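Transcriptional regulator, LysR family (Vibrio cholerae, PDB 3SZP) probably acts as a DNA-binding transcription factor of the LysR family, activating virulence genes of the cholera bacterium in response to oxygen and pH. Local coordinates at residues Met105-Phe110 / Ile122-Ser127; Arg10-Asn15 / Arg53-Thr58. One frame throughout, in Å; residues are numbered along the deposited sequence.

Interaction 1: Met105-Phe110 / Ile122-Ser127; sequences MMMPMF and IELMMS
Phe110, whose ring meets Leu124 across the contact, donates its backbone N to Met106 O at 2.9 Å; the same carbonyl oxygen lies 3.4 Å above one face of the Phe110 ring, nearer the ring's edge than its centre. The helix runs almost antiparallel to the strand, at 175°, within the beta-alpha-beta unit of strand 91-98, helix 102-116 and strand 120-127, part of the periplasmic-binding-protein-like regulatory domain. The helix is kinked where the backbone N atoms of Pro108 and Met109 make no bond to the preceding turn; proline has no N-H to give. The contact across the two segments is apolar and thin. Leu124 points toward the helix, with CG anti to the backbone N (chi1 176°). CD1 comes 3.9 Å from Phe110 CE2, approaching the ring obliquely, and the two side chains cross at about a right angle. CD2 touches both Phe110 CD2 and Met107 SD, each at 4.1 Å; the bent Met107 chain (chi2 -50°) brings the sulfur toward the strand. Around this layer, Ile122 also packs on Phe113 of the same helix, and the Phe110 ring meets that of Phe142. Ile122 to Leu124 pair in a parallel ladder with a strand of a second subunit, so the sheet runs on across the interface; Phe215 of that subunit touches Leu124. At the other end of the contact, Ile122 CD1 ends 4.4 Å from Phe110 O.

Interaction 2: Arg10-Asn15 / Arg53-Thr58; sequences RLVVEN and RKLTLT
Val12 and Val13, neighbours on the last turn of helix 3-15, each meet one leucine of strand 54-57, and these apolar pairs make up the whole contact between the segments. Val12 CG1 presses on Leu55 CD1 at 3.4 Å, tighter than usual for two carbons. Leu55 is directed at the helix, with CG anti to its backbone N (chi1 -177°), and the two side chains cross at about a right angle. Val13 meets Leu57 through both branches: CG2 lies 3.8 Å from Leu57 CD2, while CG1 stands 4.0 Å from Leu57 CD1. The forked ends thus face each other methyl to methyl, again crossing nearly at right angles. Both leucines also touch Leu48 of the partner strand 48-51, and Tyr65 of helix 59-83 packs on Val13.

The polar bonds lie within the segments or lead away from them. One helical turn apart, Arg10 NH1 and Glu14 OE2 form a salt bridge at 3.1 Å, weak as a hydrogen bond because its angle is only 129°. Leu11 CD2 lies over one face of the Arg10 guanidinium. Asn15 ND2 turns back to Leu11 O at 2.7 Å, likewise weak at 116°. On the strand side, Thr58 is the N-cap of helix 59-83, its OG1 bonding Gly61 N and Arg46 O. Lys54 makes a salt bridge to Asp134 of another subunit.

The first helix closing against the two-stranded antiparallel wing in this way belongs to the winged helix-turn-helix domain of LysR-type regulators, here joined to the long helix 59-83.

Both interactions set a helix on a strand through apolar side chains, but in separate parts of the chain, with centres 31 Å apart and nearest atoms about 11 Å apart. Interaction 1 is a core contact of the regulatory domain: all four touching residues are buried, and sulfur and an aromatic ring join the packing. Interaction 2 belongs to the smaller N-terminal DNA-binding domain, is only partly buried, and uses branched aliphatics alone. Neither contact shares an element with the other. Assembly differs too: strand 120-127 extends its sheet into a second subunit, whereas strand 54-57 and the turn before it meet other chains largely through Arg53 and Lys54, with Thr56 packing there as well.

Interaction 1: Met105-Phe110 / Ile122-Ser127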
loop_
_atom_site.group_PDB
_atom_site.type_symbol
_atom_site.label_atom_id
_atom_site.label_comp_id
_atom_site.label_asym_id
_atom_site.label_seq_id
_atom_site.Cartn_x
_atom_site.Cartn_y
_atom_site.Cartn_z
ATOM N N MET A 105 1.141 1.137 40.571
ATOM C CA MET A 105 1.761 2.205 41.336
ATOM C C MET A 105 0.909 3.461 41.472
ATOM O O MET A 105 0.931 4.097 42.517
ATOM C CB MET A 105 3.107 2.582 40.728
ATOM C CG MET A 105 4.264 2.467 41.687
ATOM S SD MET A 105 5.814 2.947 40.891
ATOM C CE MET A 105 5.315 4.505 40.169
ATOM N N MET A 106 0.164 3.830 40.434
ATOM C CA MET A 106 -0.513 5.129 40.468
ATOM C C MET A 106 -2.023 5.144 40.657
ATOM O O MET A 106 -2.566 6.108 41.185
ATOM C CB MET A 106 -0.106 5.996 39.285
ATOM C CG MET A 106 1.047 6.910 39.659
ATOM S SD MET A 106 2.240 7.030 38.351
ATOM C CE MET A 106 2.607 5.293 38.073
ATOM N N MET A 107 -2.687 4.077 40.234
ATOM C CA MET A 107 -4.150 4.007 40.327
ATOM C C MET A 107 -4.695 4.116 41.756
ATOM O O MET A 107 -5.712 4.768 41.967
ATOM C CB MET A 107 -4.700 2.750 39.649
ATOM C CG MET A 107 -4.758 2.834 38.136
ATOM S SD MET A 107 -5.555 4.319 37.506
ATOM C CE MET A 107 -7.167 4.262 38.313
ATOM N N PRO A 108 -4.038 3.466 42.735
ATOM C CA PRO A 108 -4.522 3.673 44.106
ATOM C C PRO A 108 -4.646 5.162 44.389
ATOM O O PRO A 108 -5.667 5.613 44.893
ATOM C CB PRO A 108 -3.423 3.032 44.969
ATOM C CG PRO A 108 -2.938 1.894 44.122
ATOM C CD PRO A 108 -2.959 2.463 42.681
ATOM N N MET A 109 -3.614 5.912 44.022
ATOM C CA MET A 109 -3.567 7.345 44.262
ATOM C C MET A 109 -4.612 8.089 43.417
ATOM O O MET A 109 -5.309 8.971 43.920
ATOM C CB MET A 109 -2.161 7.856 43.957
ATOM C CG MET A 109 -1.943 9.321 44.209
ATOM S SD MET A 109 -0.175 9.688 44.079
ATOM C CE MET A 109 0.091 9.407 42.324
ATOM N N PHE A 110 -4.723 7.721 42.142
ATOM C CA PHE A 110 -5.687 8.356 41.263
ATOM C C PHE A 110 -7.100 8.073 41.764
ATOM O O PHE A 110 -7.967 8.941 41.740
ATOM C CB PHE A 110 -5.533 7.859 39.811
ATOM C CG PHE A 110 -4.246 8.287 39.157
ATOM C CD1 PHE A 110 -3.417 9.205 39.780
ATOM C CD2 PHE A 110 -3.875 7.799 37.899
ATOM C CE1 PHE A 110 -2.226 9.626 39.174
ATOM C CE2 PHE A 110 -2.681 8.219 37.291
ATOM C CZ PHE A 110 -1.855 9.122 37.932
ATOM N N ILE A 122 -11.082 12.683 35.376
ATOM C CA ILE A 122 -9.751 12.360 34.881
ATOM C C ILE A 122 -9.787 11.683 33.527
ATOM O O ILE A 122 -10.473 10.676 33.337
ATOM C CB ILE A 122 -8.968 11.466 35.851
ATOM C CG1 ILE A 122 -8.694 12.216 37.153
ATOM C CG2 ILE A 122 -7.651 11.018 35.205
ATOM C CD1 ILE A 122 -7.757 11.461 38.114
ATOM N N GLU A 123 -9.054 12.270 32.587
ATOM C CA GLU A 123 -8.721 11.614 31.333
ATOM C C GLU A 123 -7.254 11.166 31.424
ATOM O O GLU A 123 -6.348 11.988 31.557
ATOM C CB GLU A 123 -8.937 12.547 30.142
ATOM C CG GLU A 123 -8.753 11.848 28.816
ATOM C CD GLU A 123 -8.727 12.794 27.643
ATOM O OE1 GLU A 123 -9.451 13.807 27.659
ATOM O OE2 GLU A 123 -7.967 12.521 26.690
ATOM N N LEU A 124 -7.041 9.856 31.379
ATOM C CA LEU A 124 -5.715 9.271 31.560
ATOM C C LEU A 124 -5.242 8.543 30.292
ATOM O O LEU A 124 -5.897 7.620 29.812
ATOM C CB LEU A 124 -5.738 8.302 32.742
ATOM C CG LEU A 124 -4.471 7.498 33.067
ATOM C CD1 LEU A 124 -3.328 8.423 33.485
ATOM C CD2 LEU A 124 -4.752 6.484 34.161
ATOM N N MET A 125 -4.114 8.988 29.751
ATOM C CA MET A 125 -3.496 8.354 28.595
ATOM C C MET A 125 -2.184 7.675 28.986
ATOM O O MET A 125 -1.280 8.309 29.519
ATOM C CB MET A 125 -3.237 9.384 27.499
ATOM C CG MET A 125 -2.349 8.876 26.380
ATOM S SD MET A 125 -3.256 7.896 25.159
ATOM C CE MET A 125 -4.390 9.135 24.498
ATOM N N MET A 126 -2.093 6.379 28.721
ATOM C CA MET A 126 -0.876 5.627 28.991
ATOM C C MET A 126 -0.055 5.402 27.739
ATOM O O MET A 126 -0.599 5.072 26.687
ATOM C CB MET A 126 -1.207 4.274 29.604
ATOM C CG MET A 126 -1.066 4.275 31.091
ATOM S SD MET A 126 -2.686 4.140 31.820
ATOM C CE MET A 126 -3.011 2.426 31.373
ATOM N N SER A 127 1.258 5.547 27.860
ATOM C CA SER A 127 2.159 5.194 26.758
ATOM C C SER A 127 3.543 4.815 27.276
ATOM O O SER A 127 3.943 5.236 28.354
ATOM C CB SER A 127 2.280 6.366 25.784
ATOM O OG SER A 127 2.528 7.551 26.524
#

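Interaction 2: Arg10-Asn15 / Arg53-Thr58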
loop_
_atom_site.group_PDB
_atom_site.type_symbol
_atom_site.label_atom_id
_atom_site.label_comp_id
_atom_site.label_asym_id
_atom_site.label_seq_id
_atom_site.Cartn_x
_atom_site.Cartn_y
_atom_site.Cartn_z
ATOM N N ARG A 10 -10.206 17.283 9.626
ATOM C CA ARG A 10 -9.061 18.154 9.844
ATOM C C ARG A 10 -7.971 17.487 10.695
ATOM O O ARG A 10 -6.786 17.584 10.369
ATOM C CB ARG A 10 -9.500 19.462 10.499
ATOM C CG ARG A 10 -8.336 20.365 10.906
ATOM C CD ARG A 10 -8.813 21.612 11.644
ATOM N NE ARG A 10 -9.356 21.320 12.972
ATOM C CZ ARG A 10 -8.675 21.453 14.113
ATOM N NH1 ARG A 10 -7.408 21.851 14.100
ATOM N NH2 ARG A 10 -9.259 21.175 15.275
ATOM N N LEU A 11 -8.367 16.814 11.778
ATOM C CA LEU A 11 -7.402 16.210 12.697
ATOM C C LEU A 11 -6.681 15.045 12.035
ATOM O O LEU A 11 -5.494 14.804 12.281
ATOM C CB LEU A 11 -8.082 15.720 13.983
ATOM C CG LEU A 11 -8.733 16.719 14.939
ATOM C CD1 LEU A 11 -9.265 15.992 16.179
ATOM C CD2 LEU A 11 -7.765 17.818 15.341
ATOM N N VAL A 12 -7.418 14.302 11.216
ATOM C CA VAL A 12 -6.831 13.192 10.484
ATOM C C VAL A 12 -5.719 13.701 9.565
ATOM O O VAL A 12 -4.654 13.107 9.488
ATOM C CB VAL A 12 -7.896 12.436 9.678
ATOM C CG1 VAL A 12 -7.246 11.588 8.592
ATOM C CG2 VAL A 12 -8.777 11.574 10.621
ATOM N N VAL A 13 -5.974 14.813 8.885
ATOM C CA VAL A 13 -4.982 15.391 7.985
ATOM C C VAL A 13 -3.753 15.841 8.761
ATOM O O VAL A 13 -2.628 15.600 8.344
ATOM C CB VAL A 13 -5.557 16.597 7.193
ATOM C CG1 VAL A 13 -4.480 17.236 6.332
ATOM C CG2 VAL A 13 -6.724 16.160 6.337
ATOM N N GLU A 14 -3.972 16.483 9.903
ATOM C CA GLU A 14 -2.867 16.962 10.722
ATOM C C GLU A 14 -1.983 15.838 11.255
ATOM O O GLU A 14 -0.759 15.955 11.270
ATOM C CB GLU A 14 -3.392 17.809 11.871
ATOM C CG GLU A 14 -3.947 19.131 11.407
ATOM C CD GLU A 14 -4.595 19.904 12.528
ATOM O OE1 GLU A 14 -4.606 19.398 13.684
ATOM O OE2 GLU A 14 -5.098 21.025 12.249
ATOM N N ASN A 15 -2.607 14.749 11.692
ATOM C CA ASN A 15 -1.859 13.606 12.214
ATOM C C ASN A 15 -1.287 12.715 11.109
ATOM O O ASN A 15 -0.230 12.098 11.271
ATOM C CB ASN A 15 -2.724 12.795 13.178
ATOM C CG ASN A 15 -3.113 13.586 14.415
ATOM O OD1 ASN A 15 -2.257 13.972 15.216
ATOM N ND2 ASN A 15 -4.406 13.820 14.587
ATOM N N ARG A 53 -0.440 2.607 3.352
ATOM C CA ARG A 53 -0.511 3.250 4.654
ATOM C C ARG A 53 -0.699 4.744 4.413
ATOM O O ARG A 53 -1.022 5.507 5.331
ATOM C CB ARG A 53 0.788 2.995 5.416
ATOM C CG ARG A 53 0.687 3.133 6.926
ATOM C CD ARG A 53 1.470 2.020 7.618
ATOM N NE ARG A 53 0.850 0.719 7.389
ATOM C CZ ARG A 53 1.207 -0.123 6.429
ATOM N NH1 ARG A 53 2.199 0.184 5.605
ATOM N NH2 ARG A 53 0.573 -1.277 6.298
ATOM N N LYS A 54 -0.514 5.138 3.153
ATOM C CA LYS A 54 -0.465 6.540 2.746
ATOM C C LYS A 54 -1.853 7.167 2.628
ATOM O O LYS A 54 -2.710 6.704 1.863
ATOM C CB LYS A 54 0.287 6.671 1.419
ATOM C CG LYS A 54 0.668 8.091 1.019
ATOM C CD LYS A 54 1.629 8.090 -0.187
ATOM C CE LYS A 54 0.900 8.156 -1.543
ATOM N NZ LYS A 54 0.014 6.990 -1.825
ATOM N N LEU A 55 -2.061 8.230 3.397
ATOM C CA LEU A 55 -3.290 9.002 3.335
ATOM C C LEU A 55 -3.047 10.310 2.578
ATOM O O LEU A 55 -2.153 11.075 2.918
ATOM C CB LEU A 55 -3.787 9.283 4.751
ATOM C CG LEU A 55 -5.111 10.017 4.907
ATOM C CD1 LEU A 55 -5.737 9.657 6.240
ATOM C CD2 LEU A 55 -4.893 11.520 4.786
ATOM N N THR A 56 -3.836 10.562 1.544
ATOM C CA THR A 56 -3.681 11.791 0.781
ATOM C C THR A 56 -5.030 12.418 0.448
ATOM O O THR A 56 -6.051 11.740 0.411
ATOM C CB THR A 56 -2.928 11.553 -0.517
ATOM O OG1 THR A 56 -3.736 10.752 -1.383
ATOM C CG2 THR A 56 -1.599 10.835 -0.251
ATOM N N LEU A 57 -5.017 13.718 0.183
ATOM C CA LEU A 57 -6.244 14.487 -0.000
ATOM C C LEU A 57 -6.641 14.523 -1.459
ATOM O O LEU A 57 -5.780 14.584 -2.338
ATOM C CB LEU A 57 -6.033 15.913 0.498
ATOM C CG LEU A 57 -5.944 16.057 2.020
ATOM C CD1 LEU A 57 -5.280 17.368 2.395
ATOM C CD2 LEU A 57 -7.321 16.001 2.598
ATOM N N THR A 58 -7.945 14.475 -1.721
ATOM C CA THR A 58 -8.414 14.720 -3.072
ATOM C C THR A 58 -8.312 16.228 -3.266
ATOM O O THR A 58 -7.902 16.928 -2.331
ATOM C CB THR A 58 -9.859 14.257 -3.234
ATOM O OG1 THR A 58 -10.692 14.981 -2.316
ATOM C CG2 THR A 58 -9.960 12.751 -2.939
#